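Local coordinates for protein alpha-/beta-galactoside alpha-2,3-sialyltransferase (Photobacterium phosphoreum, PDB 2ZWI) that probably transfers sialic acid to galactosides through an alpha-2,3 linkage, and binds cytidine-5'-monophosphate and a zinc ion, at residues K1-P15 with E73-V87. Sequence-based numbering, arbitrary orientation. Where two conformers were deposited one is given.
Sequences KNKTIEVYVDRATLP and EIKKVIINGNTLWAV
The Asn-82 amide meets the Asp-10 carboxylate at the C-terminal ends of two parallel strands, with ND2 2.8 Å from OD1 and the acceptor in the amide plane. Asp-10 OD1 also takes the N-H of Ala-12, from above the carboxylate plane, which closes an Asx turn. Asn-82 CG stands anti to its own nitrogen (chi1 173°), facing Asp-10, while its OD1 accepts from Trp-85 N. That bond ties down the backbone of Trp-85, on whose indole the Arg-11 guanidinium lies flat, planes 10° apart and CZ 4.0 Å from the six-membered ring centroid. Arg-11 CD covers the five-membered ring, and NH1 forms a salt bridge to Asp-88.

Further back, the Asn-80 amide lies over one face of the Tyr-8 ring, nearly parallel, and a water bridges Asn-80 OD1 to Tyr-8 OH. On the other sheet face Val-7 CG2 packs 3.8 Å from Val-77 CG1. Backbone bonds such as Val-7 N to Ile-78 O (2.7 Å) fix the register until a beta bulge, where Lys-75 is the extra residue; beyond it Lys-3 NZ forms a salt bridge with Glu-73 OE1 at 2.7 Å.

Neighbouring parallel strands, the first leading to Thr-13 of the cytidine-5'-monophosphate pocket, are characteristic of a Rossmann-like domain of the GT-B fold.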
loop_
_atom_site.group_PDB
_atom_site.type_symbol
_atom_site.label_atom_id
_atom_site.label_comp_id
_atom_site.label_asym_id
_atom_site.label_seq_id
_atom_site.Cartn_x
_atom_site.Cartn_y
_atom_site.Cartn_z
ATOM N N LYS A 1 -18.831 6.773 29.649
ATOM C CA LYS A 1 -18.045 7.268 28.466
ATOM C C LYS A 1 -16.559 6.883 28.568
ATOM O O LYS A 1 -15.688 7.725 28.825
ATOM C CB LYS A 1 -18.229 8.781 28.280
ATOM C CG LYS A 1 -17.519 9.339 27.054
ATOM C CD LYS A 1 -18.433 10.167 26.203
ATOM C CE LYS A 1 -18.362 11.634 26.540
ATOM N NZ LYS A 1 -19.387 12.393 25.760
ATOM N N ASN A 2 -16.294 5.595 28.376
ATOM C CA ASN A 2 -14.945 5.055 28.470
ATOM C C ASN A 2 -14.602 4.132 27.299
ATOM O O ASN A 2 -13.545 3.482 27.289
ATOM C CB ASN A 2 -14.751 4.324 29.809
ATOM C CG ASN A 2 -15.800 3.245 30.051
ATOM O OD1 ASN A 2 -16.767 3.107 29.290
ATOM N ND2 ASN A 2 -15.616 2.475 31.123
ATOM N N LYS A 3 -15.488 4.067 26.311
ATOM C CA LYS A 3 -15.264 3.151 25.194
ATOM C C LYS A 3 -14.563 3.777 23.997
ATOM O O LYS A 3 -14.773 4.948 23.674
ATOM C CB LYS A 3 -16.556 2.444 24.778
ATOM C CG LYS A 3 -17.115 1.555 25.883
ATOM C CD LYS A 3 -18.220 0.636 25.393
ATOM C CE LYS A 3 -19.448 1.405 24.944
ATOM N NZ LYS A 3 -20.658 0.519 24.904
ATOM N N THR A 4 -13.688 2.986 23.381
ATOM C CA THR A 4 -13.073 3.389 22.131
ATOM C C THR A 4 -13.520 2.471 21.003
ATOM O O THR A 4 -13.516 1.253 21.133
ATOM C CB THR A 4 -11.523 3.524 22.214
ATOM O OG1 THR A 4 -10.942 3.223 20.937
ATOM C CG2 THR A 4 -10.942 2.602 23.261
ATOM N N ILE A 5 -13.949 3.088 19.908
ATOM C CA ILE A 5 -14.328 2.372 18.703
ATOM C C ILE A 5 -13.207 2.550 17.685
ATOM O O ILE A 5 -12.729 3.657 17.485
ATOM C CB ILE A 5 -15.657 2.929 18.114
ATOM C CG1 ILE A 5 -16.817 2.691 19.084
ATOM C CG2 ILE A 5 -15.983 2.308 16.751
ATOM C CD1 ILE A 5 -18.069 3.409 18.656
ATOM N N GLU A 6 -12.803 1.453 17.045
ATOM C CA GLU A 6 -11.791 1.473 15.992
ATOM C C GLU A 6 -12.450 1.302 14.625
ATOM O O GLU A 6 -13.191 0.345 14.400
ATOM C CB GLU A 6 -10.758 0.367 16.231
ATOM C CG GLU A 6 -10.010 0.484 17.553
ATOM C CD GLU A 6 -9.163 -0.750 17.887
ATOM O OE1 GLU A 6 -8.827 -1.549 16.974
ATOM O OE2 GLU A 6 -8.828 -0.917 19.076
ATOM N N VAL A 7 -12.185 2.240 13.719
ATOM C CA VAL A 7 -12.777 2.233 12.378
ATOM C C VAL A 7 -11.674 1.880 11.384
ATOM O O VAL A 7 -10.581 2.444 11.444
ATOM C CB VAL A 7 -13.386 3.619 12.012
ATOM C CG1 VAL A 7 -13.786 3.684 10.543
ATOM C CG2 VAL A 7 -14.590 3.929 12.895
ATOM N N TYR A 8 -11.973 0.959 10.472
ATOM C CA TYR A 8 -11.016 0.498 9.469
ATOM C C TYR A 8 -11.628 0.613 8.077
ATOM O O TYR A 8 -12.623 -0.055 7.781
ATOM C CB TYR A 8 -10.609 -0.959 9.764
ATOM C CG TYR A 8 -9.816 -1.109 11.057
ATOM C CD1 TYR A 8 -8.439 -0.924 11.072
ATOM C CD2 TYR A 8 -10.449 -1.423 12.253
ATOM C CE1 TYR A 8 -7.706 -1.042 12.242
ATOM C CE2 TYR A 8 -9.722 -1.546 13.443
ATOM C CZ TYR A 8 -8.355 -1.348 13.427
ATOM O OH TYR A 8 -7.616 -1.471 14.586
ATOM N N VAL A 9 -11.037 1.456 7.231
ATOM C CA VAL A 9 -11.509 1.647 5.860
ATOM C C VAL A 9 -10.354 1.636 4.851
ATOM O O VAL A 9 -9.230 2.058 5.172
ATOM C CB VAL A 9 -12.358 2.942 5.691
ATOM C CG1 VAL A 9 -13.722 2.817 6.399
ATOM C CG2 VAL A 9 -11.600 4.181 6.199
ATOM N N ASP A 10 -10.637 1.115 3.656
ATOM C CA ASP A 10 -9.691 1.073 2.527
ATOM C C ASP A 10 -10.395 0.680 1.235
ATOM O O ASP A 10 -11.309 -0.141 1.232
ATOM C CB ASP A 10 -8.539 0.089 2.773
ATOM C CG ASP A 10 -7.471 0.129 1.670
ATOM O OD1 ASP A 10 -7.241 1.194 1.058
ATOM O OD2 ASP A 10 -6.845 -0.919 1.412
ATOM N N ARG A 11 -9.922 1.259 0.139
ATOM C CA ARG A 11 -10.399 0.955 -1.211
ATOM C C ARG A 11 -9.446 0.045 -1.964
ATOM O O ARG A 11 -9.834 -0.591 -2.947
ATOM C CB ARG A 11 -10.521 2.253 -2.011
ATOM C CG ARG A 11 -11.388 3.287 -1.383
ATOM C CD ARG A 11 -11.805 4.283 -2.434
ATOM N NE ARG A 11 -12.511 5.398 -1.823
ATOM C CZ ARG A 11 -13.103 6.374 -2.503
ATOM N NH1 ARG A 11 -13.717 7.352 -1.849
ATOM N NH2 ARG A 11 -13.073 6.373 -3.831
ATOM N N ALA A 12 -8.187 0.023 -1.533
ATOM C CA ALA A 12 -7.127 -0.702 -2.240
ATOM C C ALA A 12 -6.816 -2.023 -1.539
ATOM O O ALA A 12 -7.734 -2.701 -1.068
ATOM C CB ALA A 12 -5.881 0.171 -2.340
ATOM N N THR A 13 -5.534 -2.393 -1.455
ATOM C CA THR A 13 -5.163 -3.621 -0.741
ATOM C C THR A 13 -4.089 -3.422 0.327
ATOM O O THR A 13 -4.138 -4.090 1.363
ATOM C CB THR A 13 -4.711 -4.758 -1.688
ATOM O OG1 THR A 13 -3.816 -4.227 -2.657
ATOM C CG2 THR A 13 -5.896 -5.368 -2.405
ATOM N N LEU A 14 -3.121 -2.536 0.066
ATOM C CA LEU A 14 -1.977 -2.359 0.964
ATOM C C LEU A 14 -2.424 -1.885 2.348
ATOM O O LEU A 14 -2.070 -2.522 3.340
ATOM C CB LEU A 14 -0.899 -1.441 0.365
ATOM C CG LEU A 14 0.150 -0.812 1.310
ATOM C CD1 LEU A 14 1.068 -1.839 1.940
ATOM C CD2 LEU A 14 0.961 0.241 0.560
ATOM N N PRO A 15 -3.207 -0.782 2.428
ATOM C CA PRO A 15 -3.713 -0.398 3.758
ATOM C C PRO A 15 -4.533 -1.492 4.451
ATOM O O PRO A 15 -4.453 -1.625 5.661
ATOM C CB PRO A 15 -4.571 0.843 3.472
ATOM C CG PRO A 15 -3.976 1.421 2.208
ATOM C CD PRO A 15 -3.618 0.191 1.393
ATOM N N GLU A 73 -21.614 6.729 25.246
ATOM C CA GLU A 73 -20.634 5.856 25.875
ATOM C C GLU A 73 -19.261 5.881 25.187
ATOM O O GLU A 73 -18.318 5.234 25.653
ATOM C CB GLU A 73 -21.180 4.429 25.924
ATOM C CG GLU A 73 -22.526 4.301 26.652
ATOM C CD GLU A 73 -22.966 2.857 26.879
ATOM O OE1 GLU A 73 -22.129 1.932 26.742
ATOM O OE2 GLU A 73 -24.160 2.643 27.208
ATOM N N ILE A 74 -19.155 6.632 24.093
ATOM C CA ILE A 74 -17.961 6.602 23.256
ATOM C C ILE A 74 -16.991 7.739 23.592
ATOM O O ILE A 74 -17.217 8.900 23.271
ATOM C CB ILE A 74 -18.288 6.592 21.725
ATOM C CG1 ILE A 74 -19.268 5.459 21.348
ATOM C CG2 ILE A 74 -16.990 6.551 20.889
ATOM C CD1 ILE A 74 -18.932 4.065 21.922
ATOM N N LYS A 75 -15.902 7.377 24.245
ATOM C CA LYS A 75 -14.857 8.330 24.562
ATOM C C LYS A 75 -14.058 8.745 23.316
ATOM O O LYS A 75 -13.829 9.943 23.085
ATOM C CB LYS A 75 -13.938 7.726 25.630
ATOM C CG LYS A 75 -12.494 8.191 25.578
ATOM C CD LYS A 75 -12.335 9.592 26.129
ATOM C CE LYS A 75 -11.894 9.581 27.588
ATOM N NZ LYS A 75 -11.347 10.921 27.955
ATOM N N LYS A 76 -13.674 7.757 22.510
ATOM C CA LYS A 76 -12.738 7.970 21.405
ATOM C C LYS A 76 -13.069 7.123 20.176
ATOM O O LYS A 76 -13.549 6.003 20.298
ATOM C CB LYS A 76 -11.304 7.678 21.884
ATOM C CG LYS A 76 -10.232 7.618 20.788
ATOM C CD LYS A 76 -8.821 7.529 21.359
ATOM C CE LYS A 76 -8.511 6.157 21.952
ATOM N NZ LYS A 76 -7.158 6.109 22.589
ATOM N N VAL A 77 -12.791 7.673 18.994
ATOM C CA VAL A 77 -12.823 6.911 17.740
ATOM C C VAL A 77 -11.428 6.999 17.099
ATOM O O VAL A 77 -10.884 8.098 16.894
ATOM C CB VAL A 77 -13.919 7.430 16.752
ATOM C CG1 VAL A 77 -13.878 6.669 15.417
ATOM C CG2 VAL A 77 -15.308 7.324 17.384
ATOM N N ILE A 78 -10.835 5.840 16.835
ATOM C CA ILE A 78 -9.613 5.770 16.049
ATOM C C ILE A 78 -10.009 5.386 14.625
ATOM O O ILE A 78 -10.600 4.330 14.409
ATOM C CB ILE A 78 -8.588 4.750 16.636
ATOM C CG1 ILE A 78 -8.364 5.006 18.138
ATOM C CG2 ILE A 78 -7.255 4.847 15.889
ATOM C CD1 ILE A 78 -7.478 3.972 18.816
ATOM N N ILE A 79 -9.713 6.256 13.665
ATOM C CA ILE A 79 -10.013 5.974 12.268
ATOM C C ILE A 79 -8.731 5.563 11.534
ATOM O O ILE A 79 -7.734 6.285 11.550
ATOM C CB ILE A 79 -10.670 7.177 11.536
ATOM C CG1 ILE A 79 -11.810 7.788 12.369
ATOM C CG2 ILE A 79 -11.192 6.743 10.155
ATOM C CD1 ILE A 79 -12.183 9.207 11.944
ATOM N N ASN A 80 -8.783 4.388 10.912
ATOM C CA ASN A 80 -7.672 3.836 10.163
ATOM C C ASN A 80 -8.057 3.815 8.682
ATOM O O ASN A 80 -9.046 3.182 8.300
ATOM C CB ASN A 80 -7.336 2.433 10.689
ATOM C CG ASN A 80 -7.085 2.417 12.206
ATOM O OD1 ASN A 80 -8.011 2.313 13.018
ATOM N ND2 ASN A 80 -5.826 2.514 12.582
ATOM N N GLY A 81 -7.285 4.516 7.856
ATOM C CA GLY A 81 -7.651 4.733 6.457
ATOM C C GLY A 81 -6.512 4.669 5.458
ATOM O O GLY A 81 -5.405 4.241 5.775
ATOM N N ASN A 82 -6.816 5.109 4.241
ATOM C CA ASN A 82 -5.924 5.082 3.095
ATOM C C ASN A 82 -5.547 6.538 2.805
ATOM O O ASN A 82 -6.425 7.364 2.575
ATOM C CB ASN A 82 -6.699 4.437 1.930
ATOM C CG ASN A 82 -5.958 4.476 0.611
ATOM O OD1 ASN A 82 -5.429 5.505 0.213
ATOM N ND2 ASN A 82 -5.941 3.340 -0.090
ATOM N N THR A 83 -4.253 6.855 2.841
ATOM C CA THR A 83 -3.770 8.231 2.683
ATOM C C THR A 83 -4.262 8.901 1.379
ATOM O O THR A 83 -4.831 9.980 1.431
ATOM C CB THR A 83 -2.232 8.304 2.809
ATOM O OG1 THR A 83 -1.826 7.593 3.989
ATOM C CG2 THR A 83 -1.768 9.745 2.920
ATOM N N LEU A 84 -4.071 8.254 0.229
ATOM C CA LEU A 84 -4.558 8.808 -1.034
ATOM C C LEU A 84 -6.065 9.110 -0.955
ATOM O O LEU A 84 -6.533 10.127 -1.443
ATOM C CB LEU A 84 -4.280 7.840 -2.193
ATOM C CG LEU A 84 -4.580 8.331 -3.619
ATOM C CD1 LEU A 84 -3.704 9.538 -3.973
ATOM C CD2 LEU A 84 -4.370 7.192 -4.597
ATOM N N TRP A 85 -6.802 8.202 -0.322
ATOM C CA TRP A 85 -8.244 8.300 -0.179
ATOM C C TRP A 85 -8.641 8.868 1.182
ATOM O O TRP A 85 -9.632 8.453 1.784
ATOM C CB TRP A 85 -8.864 6.921 -0.415
ATOM C CG TRP A 85 -8.688 6.473 -1.832
ATOM C CD1 TRP A 85 -7.884 5.465 -2.289
ATOM C CD2 TRP A 85 -9.298 7.057 -2.987
ATOM N NE1 TRP A 85 -7.978 5.370 -3.657
ATOM C CE2 TRP A 85 -8.839 6.338 -4.109
ATOM C CE3 TRP A 85 -10.201 8.114 -3.180
ATOM C CZ2 TRP A 85 -9.250 6.639 -5.408
ATOM C CZ3 TRP A 85 -10.617 8.413 -4.470
ATOM C CH2 TRP A 85 -10.141 7.677 -5.570
ATOM N N ALA A 86 -7.868 9.840 1.657
ATOM C CA ALA A 86 -8.177 10.521 2.918
ATOM C C ALA A 86 -9.605 11.084 2.914
ATOM O O ALA A 86 -10.185 11.297 3.974
ATOM C CB ALA A 86 -7.167 11.640 3.184
ATOM N N VAL A 87 -10.164 11.316 1.725
ATOM C CA VAL A 87 -11.563 11.781 1.603
ATOM C C VAL A 87 -12.548 10.894 2.385
ATOM O O VAL A 87 -13.510 11.396 2.969
ATOM C CB VAL A 87 -12.026 11.920 0.107
ATOM C CG1 VAL A 87 -12.134 10.563 -0.571
ATOM C CG2 VAL A 87 -13.357 12.691 0.011
HETATM O O HOH W 1 -6.997 1.452 15.574
#